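Local coordinates for Cg9734-pa (Drosophila melanogaster, PDB 2BK9), which holds a six-coordinate heme in a globin fold and probably binds or carries oxygen, perhaps with peroxidase activity, at residues W13-A18 with A119-D124; I27-F32 with A56-H61; K84-W89 with Y139-K144; V101-Y106 with I146-N151. The protein carries 1 engineered substitution. One frame throughout, in Å; residues are numbered along the deposited sequence.

Interaction 1: residues W13-A18 with A119-D124; sequences WEIPVA and AASSLD. Engineered in segment 119-124: Ser-121 (natural residue Cys).
The hydroxyl of Ser-121, an engineered residue in place of the natural cysteine, sits against the ring of Pro-16, with OG only 3.2 Å from Pro-16 CD. The polar partner of that hydroxyl is the backbone O of Thr-12, one turn before the proline. Pro-16 has no N-H to offer this carbonyl, and the helix kinks where the nitrogens of Ile-15 and Pro-16 make no bond to the preceding turn; here the engineered hydroxyl, from the other segment, bonds to that oxygen. With OG anti to its own carbonyl carbon (chi1 -64°), the hydroxyl is turned to Pro-16 CD. The two helix ends that meet here are the C-terminal turns of helices 3-17 and 103-120, the A and G helices of the globin fold, about 14 Å from the centre of the chain. Helix 103-120 stops in a Schellman motif: Ser-122 has a positive phi, Leu-123 N bonds back to Thr-118 O, and Ser-122 N makes a weak bond to Ala-119 O. Just before this turn, Ala-120 suits the close approach because its small CB can come within 4.1 Å of Pro-16 CB without crowding the proline ring. At the outer side, the branched Ile-15 brings CG2 to 3.5 Å from the backbone O of Ala-120.

Interaction 2: residues I27-F32 with A56-H61; sequences ILTQFF and ARFRAH. With HEM (protoporphyrin IX containing Fe), chain B.
Leu-28 and Phe-58 mark the nearest backbone approach of the two segments, their CA atoms 8.1 Å apart where helix 27-32 and helix 56-61 run at 108° to one another. The axes come no closer than 10.8 Å, a separation that long side chains must fill. Leu-28, which has two conformers, in one of them reaches tip to tip toward Phe-58 and lays CD2 over one face of the ring, a CH-pi contact 3.9 Å from the centroid and offset toward the rim. The side chains of Thr-29 and Phe-58 cross at about a right angle, Thr-29 CG2 being 3.7 Å from Phe-58 CZ, while the threonine hydroxyl bonds to Ala-25 O within its own helix. Phe-32 slides past in the opposite direction, and the two rings meet at their edges through Phe-32 CE2 and Phe-58 CE1. In the globin fold these are the B and E helices, which line the distal side of the heme. An alanine in place of Phe-58 would probably open a gap beside Leu-28 CD2, Thr-29 CG2 and the edge of Phe-32, which would lose this partner. His-61 has CG anti to the backbone N (chi1 -166°). Its NE2 binds the heme iron at 2.0 Å, with His-96 as the other axial ligand, giving the bis-histidyl hexacoordinate heme. Leu-28 CD2 lies at the edge of this imidazole, 3.9 Å from His-61 ND1, a buried nitrogen with no polar partner in the model.

Interaction 3: residues K84-W89 with Y139-K144; sequences KLDEIW and YAIIFK
Trp-89 and Ile-141 meet through their stems: Trp-89 CB lies 3.6 Å from Ile-141 CG2, while the indole runs on past the isoleucine to Ile-142. There the two side chains cross obliquely, with Ile-142 CD1 3.8 Å from Trp-89 CE3. The large flat indole and the branched isoleucines suit an apolar interface; the one polar atom of the indole, NE1, is satisfied by Ser-72 OG of helix 56-75. The side chain of Trp-89 also borders the heme. Ile-141 turns its other branch the opposite way along helix 84-89, with CD1 3.6 Å from the backbone O of Leu-85 and close to that residue's CB. Leu-85 and Trp-89 stand one turn apart with Ile-141 packed between them, and the signed crossing angle of -52° at an axis distance of 9.0 Å is consistent with ridges-into-grooves packing. At the outer margin Asp-86 and Lys-144 cross at about a right angle and form a salt bridge, Lys-144 NZ giving a hydrogen bond of 2.8 Å to the syn lone pair of Asp-86 OD1. The lysine chain is extended until chi4 (62°) bends NZ toward the carboxylate. The contact joins the C-terminal end of helix 125-143 to helix 81-96, the H and F helices of the globin fold; helix 56-75 covers Trp-89 through Phe-69 and Val-68, and helix 103-120 receives Ile-142 on Tyr-106.

Interaction 4: residues V101-Y106 with I146-N151; sequences VSKESY and IDDDGN. With MG (magnesium ion), chain D; HEM (protoporphyrin IX containing Fe), chain B.
Lys-103 touches the loop 146-151 with both its ends. Its backbone N gives a hydrogen bond of 2.9 Å to Asp-148 O, nearly straight at the hydrogen (164°), the donor lying above the carbonyl plane. Its extended chain slides past Ile-146 in the opposite direction, CE packing on Ile-146 CG1 at 3.8 Å, and NZ makes a weak bond to Ile-146 O. The stronger partner of NZ is Phe-143 O, and water 2 bridges NZ to Asp-148 OD1, so a long, flexible cation suits a place where two backbone carbonyls and a carboxylate lie within reach of its ammonium, directly or through water. An alanine here would probably cost Phe-143 O its bond to this ammonium, break the water bridge to Asp-148 and uncover part of Ile-146 CG1. On the inner side Ile-146 CD1 reaches Tyr-106 CE2 at 3.8 Å. Gly-150 presses CA to 3.1 Å from Val-101 O, where a CB would clash, and its positive phi also favours glycine; water 1 links Val-101 O to Gly-150 O.

One shell further out, Asp-147 shapes the loop. Its OD1 accepts from Asn-151 N, which approaches from above the carboxylate plane, and weakly from Asp-149 N, while OD2 binds a magnesium ion at 2.0 Å. A type I turn runs from Asp-147 to Gly-150. On the other segment, Ser-102 is the N-cap of helix 103-120, its OG accepting from Ser-105 N at 2.9 Å. The C-terminal tail after helix 125-143 is thereby pinned to the start of helix 103-120. Ser-105 of this helix and Val-101, ahead of its N-cap, border the heme, and Tyr-106 packs on Ile-142 and Phe-143 of helix 125-143.

From the N terminus, interaction 1 opens first, at the end of helix 3-17, and closes at the end of helix 103-120, so it spans much of the chain. Interaction 2, joining helix 20-34 to helix 56-75, is nested within that loop and closes before interactions 3 and 4 open. Interaction 3 ties helix 81-96 to helix 125-143, and interaction 4 opens at the start of helix 103-120; both close after interaction 1, so each crosses it, and they also cross one another. Interactions 2 and 4 both border the heme and touch through Phe-31 and Ser-105. Interactions 3 and 4 meet through Tyr-139 and Tyr-106, while interaction 1 lies on the opposite side of the chain's centre from both.

Interaction 1: residues W13-A18 with A119-D124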
# COMPACT_ATOMS: atom_id res chain seq x y z
N TRP A 13 -3.33 -3.81 12.78
CA TRP A 13 -2.31 -2.96 12.20
C TRP A 13 -1.16 -2.68 13.17
O TRP A 13 -0.06 -2.46 12.73
CB TRP A 13 -2.96 -1.64 11.77
CG TRP A 13 -2.07 -0.61 11.21
CD1 TRP A 13 -1.92 0.64 11.68
CD2 TRP A 13 -1.27 -0.68 10.03
NE1 TRP A 13 -1.09 1.36 10.86
CE2 TRP A 13 -0.64 0.57 9.85
CE3 TRP A 13 -0.98 -1.68 9.10
CZ2 TRP A 13 0.19 0.83 8.77
CZ3 TRP A 13 -0.12 -1.41 8.07
CH2 TRP A 13 0.44 -0.16 7.90
N GLU A 14 -1.45 -2.72 14.48
CA GLU A 14 -0.44 -2.38 15.46
C GLU A 14 0.82 -3.23 15.26
O GLU A 14 1.91 -2.75 15.55
CB GLU A 14 -0.95 -2.56 16.90
CG GLU A 14 -2.04 -1.59 17.25
CD GLU A 14 -2.58 -1.77 18.64
OE1 GLU A 14 -2.05 -2.58 19.43
OE2 GLU A 14 -3.56 -1.10 18.99
N ILE A 15 0.68 -4.49 14.88
CA ILE A 15 1.84 -5.38 14.76
C ILE A 15 2.76 -4.93 13.61
O ILE A 15 3.91 -4.57 13.85
CB ILE A 15 1.39 -6.82 14.69
CG1 ILE A 15 0.82 -7.22 16.04
CG2 ILE A 15 2.53 -7.73 14.29
CD1 ILE A 15 0.11 -8.56 16.05
N PRO A 16 2.31 -4.90 12.35
CA PRO A 16 3.24 -4.53 11.26
C PRO A 16 3.69 -3.08 11.37
O PRO A 16 4.81 -2.76 10.98
CB PRO A 16 2.45 -4.80 9.98
CG PRO A 16 1.01 -4.81 10.41
CD PRO A 16 1.04 -5.40 11.80
N VAL A 17 2.85 -2.17 11.85
CA VAL A 17 3.24 -0.77 11.89
C VAL A 17 4.28 -0.53 12.98
O VAL A 17 4.96 0.51 12.96
CB VAL A 17 2.03 0.18 12.08
CG1 VAL A 17 1.59 0.27 13.55
CG2 VAL A 17 2.35 1.53 11.55
N ALA A 18 4.47 -1.46 13.92
CA ALA A 18 5.50 -1.32 14.92
C ALA A 18 6.88 -1.31 14.30
O ALA A 18 7.82 -0.78 14.89
CB ALA A 18 5.41 -2.40 15.95
N ALA A 119 0.21 -12.35 6.80
CA ALA A 119 1.24 -13.07 7.53
C ALA A 119 1.62 -12.33 8.79
O ALA A 119 1.71 -12.93 9.86
CB ALA A 119 2.43 -13.32 6.64
N ALA A 120 1.88 -11.04 8.70
CA ALA A 120 2.42 -10.30 9.83
C ALA A 120 1.47 -10.33 11.03
O ALA A 120 1.92 -10.49 12.18
CB ALA A 120 2.73 -8.89 9.47
N SER A 121 0.16 -10.22 10.79
CA SER A 121 -0.81 -10.19 11.88
C SER A 121 -1.57 -11.49 12.01
O SER A 121 -2.55 -11.55 12.77
CB SER A 121 -1.74 -9.02 11.70
OG SER A 121 -1.00 -7.84 11.81
N SER A 122 -1.16 -12.52 11.29
CA SER A 122 -1.82 -13.82 11.35
C SER A 122 -3.31 -13.69 11.17
O SER A 122 -4.10 -14.18 11.97
CB SER A 122 -1.48 -14.56 12.63
OG SER A 122 -0.06 -14.74 12.77
N LEU A 123 -3.71 -13.05 10.07
CA LEU A 123 -5.11 -12.79 9.81
C LEU A 123 -5.79 -14.05 9.34
O LEU A 123 -5.31 -14.70 8.44
CB LEU A 123 -5.28 -11.72 8.75
CG LEU A 123 -4.64 -10.37 9.02
CD1 LEU A 123 -4.86 -9.46 7.83
CD2 LEU A 123 -5.13 -9.72 10.28
N ASP A 124 -6.94 -14.36 9.93
CA ASP A 124 -7.78 -15.43 9.40
C ASP A 124 -8.51 -14.92 8.15
O ASP A 124 -8.36 -13.77 7.77
CB ASP A 124 -8.70 -16.02 10.47
CG ASP A 124 -9.80 -15.10 10.91
OD1 ASP A 124 -10.20 -14.19 10.17
OD2 ASP A 124 -10.31 -15.30 12.05

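Interaction 2: residues I27-F32 with A56-H61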
# COMPACT_ATOMS: atom_id res chain seq x y z
N ILE A 27 6.96 -5.76 1.90
CA ILE A 27 6.08 -5.39 0.82
C ILE A 27 6.87 -5.12 -0.45
O ILE A 27 6.59 -5.69 -1.52
CB ILE A 27 5.21 -4.19 1.21
CG1 ILE A 27 4.23 -4.55 2.31
CG2 ILE A 27 4.52 -3.61 -0.02
CD1 ILE A 27 3.51 -3.37 2.94
N LEU A 28 7.85 -4.23 -0.36
CA LEU A 28 8.48 -3.78 -1.59
C LEU A 28 9.44 -4.81 -2.18
O LEU A 28 9.49 -4.96 -3.40
CB LEU A 28 9.05 -2.40 -1.31
CG LEU A 28 9.27 -1.46 -2.44
CD1 LEU A 28 8.00 -1.15 -3.22
CD2 LEU A 28 9.93 -0.20 -1.97
N THR A 29 10.17 -5.55 -1.36
CA THR A 29 10.95 -6.64 -1.92
C THR A 29 10.06 -7.67 -2.62
O THR A 29 10.43 -8.16 -3.68
CB THR A 29 11.88 -7.34 -0.94
OG1 THR A 29 11.13 -7.92 0.12
CG2 THR A 29 12.96 -6.42 -0.41
N GLN A 30 8.90 -7.99 -2.04
CA GLN A 30 8.04 -8.98 -2.67
C GLN A 30 7.49 -8.45 -4.00
O GLN A 30 7.39 -9.18 -4.97
CB GLN A 30 6.89 -9.40 -1.71
CG GLN A 30 5.94 -10.41 -2.37
CD GLN A 30 4.73 -10.91 -1.59
OE1 GLN A 30 3.89 -11.62 -2.17
NE2 GLN A 30 4.63 -10.63 -0.31
N PHE A 31 7.11 -7.18 -3.99
CA PHE A 31 6.65 -6.53 -5.21
C PHE A 31 7.69 -6.69 -6.33
O PHE A 31 7.36 -7.09 -7.43
CB PHE A 31 6.37 -5.10 -4.86
CG PHE A 31 5.88 -4.22 -5.98
CD1 PHE A 31 4.72 -4.51 -6.70
CD2 PHE A 31 6.53 -3.04 -6.24
CE1 PHE A 31 4.25 -3.64 -7.65
CE2 PHE A 31 6.04 -2.16 -7.18
CZ PHE A 31 4.89 -2.47 -7.89
N PHE A 32 8.93 -6.35 -6.02
CA PHE A 32 9.96 -6.40 -7.05
C PHE A 32 10.40 -7.82 -7.40
O PHE A 32 10.80 -8.07 -8.52
CB PHE A 32 11.17 -5.56 -6.67
CG PHE A 32 10.89 -4.11 -6.51
CD1 PHE A 32 10.21 -3.39 -7.49
CD2 PHE A 32 11.33 -3.42 -5.38
CE1 PHE A 32 9.98 -2.06 -7.31
CE2 PHE A 32 11.10 -2.08 -5.23
CZ PHE A 32 10.47 -1.40 -6.20
N ALA A 56 18.74 3.70 0.40
CA ALA A 56 18.00 4.74 1.09
C ALA A 56 16.69 5.14 0.39
O ALA A 56 15.69 5.40 1.05
CB ALA A 56 18.89 5.95 1.32
N ARG A 57 16.72 5.17 -0.93
CA ARG A 57 15.52 5.51 -1.64
C ARG A 57 14.50 4.38 -1.60
O ARG A 57 13.30 4.64 -1.55
CB ARG A 57 15.87 5.96 -3.05
CG ARG A 57 16.50 7.34 -3.03
CD ARG A 57 16.83 7.88 -4.41
NE ARG A 57 17.17 9.31 -4.33
CZ ARG A 57 18.29 9.80 -3.82
NH1 ARG A 57 19.25 9.01 -3.39
NH2 ARG A 57 18.48 11.13 -3.75
N PHE A 58 14.95 3.13 -1.65
CA PHE A 58 14.05 2.04 -1.41
C PHE A 58 13.39 2.19 -0.05
O PHE A 58 12.18 2.06 0.10
CB PHE A 58 14.82 0.73 -1.51
CG PHE A 58 14.02 -0.48 -1.11
CD1 PHE A 58 13.44 -1.31 -2.05
CD2 PHE A 58 13.89 -0.83 0.21
CE1 PHE A 58 12.72 -2.41 -1.66
CE2 PHE A 58 13.16 -1.93 0.60
CZ PHE A 58 12.60 -2.75 -0.36
N ARG A 59 14.20 2.47 0.96
CA ARG A 59 13.68 2.60 2.32
C ARG A 59 12.67 3.73 2.44
O ARG A 59 11.67 3.58 3.12
CB ARG A 59 14.83 2.81 3.30
CG ARG A 59 15.49 1.53 3.68
CD ARG A 59 16.17 1.58 5.04
NE ARG A 59 17.17 2.62 5.00
CZ ARG A 59 18.39 2.47 4.48
NH1 ARG A 59 18.78 1.31 3.99
NH2 ARG A 59 19.23 3.48 4.44
N ALA A 60 12.91 4.82 1.72
CA ALA A 60 11.99 5.91 1.75
C ALA A 60 10.64 5.50 1.16
O ALA A 60 9.61 5.84 1.71
CB ALA A 60 12.59 7.08 0.98
N HIS A 61 10.63 4.80 0.03
CA HIS A 61 9.35 4.41 -0.56
C HIS A 61 8.64 3.36 0.29
O HIS A 61 7.43 3.40 0.46
CB HIS A 61 9.52 3.92 -2.01
CG HIS A 61 8.23 3.84 -2.74
ND1 HIS A 61 7.45 2.71 -2.80
CD2 HIS A 61 7.55 4.77 -3.44
CE1 HIS A 61 6.35 2.97 -3.48
NE2 HIS A 61 6.38 4.22 -3.90
CHA HEM B . 6.93 7.90 -5.21
CHB HEM B . 3.54 6.39 -2.15
CHC HEM B . 2.78 2.65 -5.02
CHD HEM B . 6.45 3.91 -7.80
C1A HEM B . 6.03 7.84 -4.18
C2A HEM B . 5.77 8.91 -3.22
C3A HEM B . 4.81 8.51 -2.36
C4A HEM B . 4.48 7.17 -2.75
CMA HEM B . 4.14 9.22 -1.17
CAA HEM B . 6.50 10.26 -3.24
CBA HEM B . 5.94 11.16 -4.34
CGA HEM B . 6.80 12.40 -4.37
O1A HEM B . 7.92 12.36 -4.95
O2A HEM B . 6.36 13.42 -3.82
C1B HEM B . 3.06 5.19 -2.63
C2B HEM B . 1.95 4.49 -2.07
C3B HEM B . 1.74 3.43 -2.88
C4B HEM B . 2.66 3.50 -3.97
CMB HEM B . 1.23 4.89 -0.81
CAB HEM B . 0.66 2.42 -2.81
CBB HEM B . 0.11 1.95 -1.70
C1C HEM B . 3.69 2.65 -6.03
C2C HEM B . 3.77 1.69 -7.13
C3C HEM B . 4.84 2.00 -7.87
C4C HEM B . 5.42 3.18 -7.29
CMC HEM B . 2.78 0.56 -7.35
CAC HEM B . 5.29 1.24 -9.09
CBC HEM B . 6.51 1.13 -9.56
C1D HEM B . 6.93 5.09 -7.35
C2D HEM B . 7.92 5.85 -7.97
C3D HEM B . 8.09 7.03 -7.20
C4D HEM B . 7.13 6.92 -6.14
CMD HEM B . 8.72 5.45 -9.20
CAD HEM B . 9.06 8.15 -7.50
CBD HEM B . 10.43 7.86 -6.98
CGD HEM B . 11.43 8.93 -7.27
O1D HEM B . 12.64 8.72 -7.02
O2D HEM B . 11.02 10.02 -7.77
NA HEM B . 5.21 6.80 -3.89
NB HEM B . 3.50 4.57 -3.81
NC HEM B . 4.71 3.56 -6.16
ND HEM B . 6.44 5.76 -6.24
FE HEM B . 5.00 5.18 -5.01

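Interaction 3: residues K84-W89 with Y139-K144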
# COMPACT_ATOMS: atom_id res chain seq x y z
N LYS A 84 -11.44 12.23 4.02
CA LYS A 84 -10.01 12.20 4.27
C LYS A 84 -9.33 11.10 3.47
O LYS A 84 -8.22 11.31 2.94
CB LYS A 84 -9.74 12.04 5.75
CG LYS A 84 -10.05 13.28 6.57
CD LYS A 84 -9.97 13.03 8.07
CE LYS A 84 -10.19 14.31 8.88
NZ LYS A 84 -9.21 15.35 8.69
N LEU A 85 -9.98 9.95 3.32
CA LEU A 85 -9.42 8.89 2.46
C LEU A 85 -9.34 9.34 1.01
O LEU A 85 -8.38 9.09 0.30
CB LEU A 85 -10.22 7.60 2.58
CG LEU A 85 -10.14 6.90 3.92
CD1 LEU A 85 -11.14 5.78 3.98
CD2 LEU A 85 -8.74 6.38 4.19
N ASP A 86 -10.40 10.00 0.54
CA ASP A 86 -10.41 10.48 -0.83
C ASP A 86 -9.25 11.44 -1.04
O ASP A 86 -8.56 11.40 -2.08
CB ASP A 86 -11.73 11.13 -1.19
CG ASP A 86 -11.79 11.40 -2.66
OD1 ASP A 86 -12.06 10.51 -3.45
OD2 ASP A 86 -11.54 12.52 -3.11
N GLU A 87 -9.02 12.33 -0.08
CA GLU A 87 -7.92 13.27 -0.18
C GLU A 87 -6.59 12.54 -0.24
O GLU A 87 -5.76 12.83 -1.09
CB GLU A 87 -7.98 14.24 0.99
CG GLU A 87 -6.85 15.20 0.95
CD GLU A 87 -6.76 16.13 2.15
OE1 GLU A 87 -7.50 15.97 3.18
OE2 GLU A 87 -5.91 17.04 2.11
N ILE A 88 -6.34 11.67 0.72
CA ILE A 88 -5.06 10.97 0.82
C ILE A 88 -4.76 10.28 -0.51
O ILE A 88 -3.67 10.38 -1.06
CB ILE A 88 -5.09 9.99 1.99
CG1 ILE A 88 -5.08 10.74 3.34
CG2 ILE A 88 -3.96 9.00 1.89
CD1 ILE A 88 -5.49 9.89 4.51
N TRP A 89 -5.71 9.48 -0.95
CA TRP A 89 -5.43 8.53 -2.05
C TRP A 89 -5.52 9.18 -3.42
O TRP A 89 -4.88 8.71 -4.34
CB TRP A 89 -6.27 7.28 -1.88
CG TRP A 89 -5.78 6.49 -0.71
CD1 TRP A 89 -6.26 6.53 0.58
CD2 TRP A 89 -4.66 5.63 -0.70
NE1 TRP A 89 -5.48 5.72 1.38
CE2 TRP A 89 -4.51 5.16 0.61
CE3 TRP A 89 -3.79 5.19 -1.67
CZ2 TRP A 89 -3.52 4.24 0.95
CZ3 TRP A 89 -2.80 4.29 -1.33
CH2 TRP A 89 -2.69 3.82 -0.04
N TYR A 139 -8.22 1.68 -3.36
CA TYR A 139 -7.93 1.46 -4.80
C TYR A 139 -9.00 2.06 -5.68
O TYR A 139 -8.68 2.55 -6.79
CB TYR A 139 -7.73 -0.02 -5.09
CG TYR A 139 -6.30 -0.42 -4.97
CD1 TYR A 139 -5.51 -0.09 -3.86
CD2 TYR A 139 -5.67 -1.11 -5.98
CE1 TYR A 139 -4.18 -0.42 -3.75
CE2 TYR A 139 -4.30 -1.44 -5.87
CZ TYR A 139 -3.57 -1.05 -4.77
OH TYR A 139 -2.23 -1.35 -4.64
N ALA A 140 -10.26 2.04 -5.25
CA ALA A 140 -11.32 2.74 -6.00
C ALA A 140 -10.96 4.21 -6.16
O ALA A 140 -11.17 4.78 -7.21
N ILE A 141 -10.42 4.81 -5.10
CA ILE A 141 -10.05 6.19 -5.13
C ILE A 141 -8.90 6.42 -6.12
O ILE A 141 -8.94 7.34 -6.96
CB ILE A 141 -9.69 6.70 -3.74
CG1 ILE A 141 -10.86 6.59 -2.76
CG2 ILE A 141 -9.16 8.13 -3.87
CD1 ILE A 141 -10.49 6.71 -1.30
N ILE A 142 -7.86 5.59 -6.04
CA ILE A 142 -6.75 5.72 -6.97
C ILE A 142 -7.27 5.64 -8.40
O ILE A 142 -6.89 6.40 -9.31
CB ILE A 142 -5.69 4.60 -6.74
CG1 ILE A 142 -5.09 4.69 -5.32
CG2 ILE A 142 -4.57 4.68 -7.81
CD1 ILE A 142 -4.18 3.55 -5.04
N PHE A 143 -8.09 4.63 -8.65
CA PHE A 143 -8.43 4.26 -10.03
C PHE A 143 -9.42 5.20 -10.70
O PHE A 143 -9.50 5.22 -11.93
CB PHE A 143 -8.93 2.82 -10.09
CG PHE A 143 -7.86 1.77 -9.92
CD1 PHE A 143 -6.56 2.06 -9.59
CD2 PHE A 143 -8.19 0.47 -10.09
CE1 PHE A 143 -5.59 1.06 -9.47
CE2 PHE A 143 -7.24 -0.52 -9.93
CZ PHE A 143 -5.95 -0.23 -9.61
N LYS A 144 -10.08 6.05 -9.93
CA LYS A 144 -10.89 7.12 -10.54
C LYS A 144 -10.03 8.33 -10.88
O LYS A 144 -10.59 9.31 -11.35
CB LYS A 144 -12.15 7.47 -9.71
CG LYS A 144 -11.90 8.12 -8.40
CD LYS A 144 -13.22 8.49 -7.73
CE LYS A 144 -13.10 9.03 -6.28
NZ LYS A 144 -12.31 10.28 -6.20

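Interaction 4: residues V101-Y106 with I146-N151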
# COMPACT_ATOMS: atom_id res chain seq x y z
N VAL A 101 2.56 4.65 -13.46
CA VAL A 101 2.26 3.47 -12.68
C VAL A 101 0.87 2.97 -13.08
O VAL A 101 -0.14 3.65 -12.84
CB VAL A 101 2.36 3.74 -11.17
CG1 VAL A 101 1.96 2.53 -10.39
CG2 VAL A 101 3.76 4.20 -10.83
N SER A 102 0.82 1.83 -13.74
CA SER A 102 -0.39 1.34 -14.34
C SER A 102 -1.32 0.76 -13.30
O SER A 102 -0.92 0.42 -12.18
CB SER A 102 -0.07 0.30 -15.34
OG SER A 102 0.44 -0.85 -14.70
N LYS A 103 -2.57 0.54 -13.70
CA LYS A 103 -3.46 -0.17 -12.82
C LYS A 103 -2.97 -1.60 -12.54
O LYS A 103 -3.11 -2.08 -11.42
CB LYS A 103 -4.90 -0.17 -13.36
CG LYS A 103 -5.46 1.25 -13.28
CD LYS A 103 -6.92 1.36 -13.68
CE LYS A 103 -7.40 2.79 -13.47
NZ LYS A 103 -8.79 3.08 -13.79
N GLU A 104 -2.37 -2.26 -13.54
CA GLU A 104 -1.76 -3.54 -13.30
C GLU A 104 -0.67 -3.47 -12.22
O GLU A 104 -0.65 -4.32 -11.34
CB GLU A 104 -1.18 -4.11 -14.61
CG GLU A 104 -0.59 -5.49 -14.38
CD GLU A 104 0.20 -6.06 -15.50
OE1 GLU A 104 0.34 -7.30 -15.56
OE2 GLU A 104 0.67 -5.27 -16.34
N SER A 105 0.19 -2.46 -12.30
CA SER A 105 1.21 -2.29 -11.29
C SER A 105 0.62 -2.09 -9.90
O SER A 105 1.05 -2.72 -8.93
CB SER A 105 2.08 -1.11 -11.68
OG SER A 105 3.09 -0.85 -10.76
N TYR A 106 -0.37 -1.21 -9.75
CA TYR A 106 -1.06 -1.08 -8.49
C TYR A 106 -1.65 -2.41 -8.03
O TYR A 106 -1.56 -2.76 -6.85
CB TYR A 106 -2.15 -0.03 -8.54
CG TYR A 106 -1.67 1.39 -8.40
CD1 TYR A 106 -1.18 1.88 -7.20
CD2 TYR A 106 -1.75 2.26 -9.48
CE1 TYR A 106 -0.79 3.18 -7.04
CE2 TYR A 106 -1.37 3.58 -9.33
CZ TYR A 106 -0.92 4.05 -8.11
OH TYR A 106 -0.58 5.35 -7.93
N ILE A 146 -6.82 7.87 -12.67
CA ILE A 146 -5.87 7.50 -13.71
C ILE A 146 -6.55 6.62 -14.73
O ILE A 146 -7.56 5.99 -14.47
CB ILE A 146 -4.62 6.79 -13.13
CG1 ILE A 146 -5.02 5.56 -12.29
CG2 ILE A 146 -3.78 7.76 -12.34
CD1 ILE A 146 -3.86 4.66 -12.02
N ASP A 147 -5.95 6.60 -15.92
CA ASP A 147 -6.28 5.61 -16.93
C ASP A 147 -5.56 4.29 -16.64
O ASP A 147 -4.83 4.18 -15.66
CB ASP A 147 -6.05 6.17 -18.34
CG ASP A 147 -4.59 6.28 -18.77
OD1 ASP A 147 -3.68 5.76 -18.08
OD2 ASP A 147 -4.33 6.90 -19.85
N ASP A 148 -5.81 3.30 -17.48
CA ASP A 148 -5.26 1.98 -17.20
C ASP A 148 -3.72 2.03 -17.15
O ASP A 148 -3.11 1.18 -16.51
CB ASP A 148 -5.63 0.98 -18.28
CG ASP A 148 -7.00 0.47 -18.19
OD1 ASP A 148 -7.75 0.82 -17.27
OD2 ASP A 148 -7.37 -0.45 -18.97
N ASP A 149 -3.07 2.92 -17.90
CA ASP A 149 -1.62 2.99 -17.96
C ASP A 149 -1.01 3.91 -16.93
O ASP A 149 0.22 3.99 -16.82
CB ASP A 149 -1.20 3.42 -19.36
CG ASP A 149 -1.64 2.47 -20.38
OD1 ASP A 149 -1.58 1.23 -20.21
OD2 ASP A 149 -2.13 2.90 -21.42
N GLY A 150 -1.84 4.56 -16.11
CA GLY A 150 -1.32 5.47 -15.11
C GLY A 150 -1.17 6.90 -15.49
O GLY A 150 -0.61 7.66 -14.73
N ASN A 151 -1.69 7.29 -16.63
CA ASN A 151 -1.76 8.68 -16.98
C ASN A 151 -2.97 9.35 -16.34
O ASN A 151 -3.88 8.67 -15.86
CB ASN A 151 -1.90 8.84 -18.51
CG ASN A 151 -0.78 8.16 -19.29
OD1 ASN A 151 -1.07 7.17 -20.01
ND2 ASN A 151 0.40 8.60 -19.13
MG MG D . -5.25 7.77 -21.43
CHA HEM B . 6.93 7.90 -5.21
CHB HEM B . 3.54 6.39 -2.15
CHC HEM B . 2.78 2.65 -5.02
CHD HEM B . 6.45 3.91 -7.80
C1A HEM B . 6.03 7.84 -4.18
C2A HEM B . 5.77 8.91 -3.22
C3A HEM B . 4.81 8.51 -2.36
C4A HEM B . 4.48 7.17 -2.75
CMA HEM B . 4.14 9.22 -1.17
CAA HEM B . 6.50 10.26 -3.24
CBA HEM B . 5.94 11.16 -4.34
CGA HEM B . 6.80 12.40 -4.37
O1A HEM B . 7.92 12.36 -4.95
O2A HEM B . 6.36 13.42 -3.82
C1B HEM B . 3.06 5.19 -2.63
C2B HEM B . 1.95 4.49 -2.07
C3B HEM B . 1.74 3.43 -2.88
C4B HEM B . 2.66 3.50 -3.97
CMB HEM B . 1.23 4.89 -0.81
CAB HEM B . 0.66 2.42 -2.81
CBB HEM B . 0.11 1.95 -1.70
C1C HEM B . 3.69 2.65 -6.03
C2C HEM B . 3.77 1.69 -7.13
C3C HEM B . 4.84 2.00 -7.87
C4C HEM B . 5.42 3.18 -7.29
CMC HEM B . 2.78 0.56 -7.35
CAC HEM B . 5.29 1.24 -9.09
CBC HEM B . 6.51 1.13 -9.56
C1D HEM B . 6.93 5.09 -7.35
C2D HEM B . 7.92 5.85 -7.97
C3D HEM B . 8.09 7.03 -7.20
C4D HEM B . 7.13 6.92 -6.14
CMD HEM B . 8.72 5.45 -9.20
CAD HEM B . 9.06 8.15 -7.50
CBD HEM B . 10.43 7.86 -6.98
CGD HEM B . 11.43 8.93 -7.27
O1D HEM B . 12.64 8.72 -7.02
O2D HEM B . 11.02 10.02 -7.77
NA HEM B . 5.21 6.80 -3.89
NB HEM B . 3.50 4.57 -3.81
NC HEM B . 4.71 3.56 -6.16
ND HEM B . 6.44 5.76 -6.24
FE HEM B . 5.00 5.18 -5.01
O HOH W 1 0.17 6.36 -12.34
O HOH W 2 -8.97 3.22 -16.51
O HOH W 3 -7.18 8.14 -20.53
O HOH W 4 -5.84 5.91 -22.13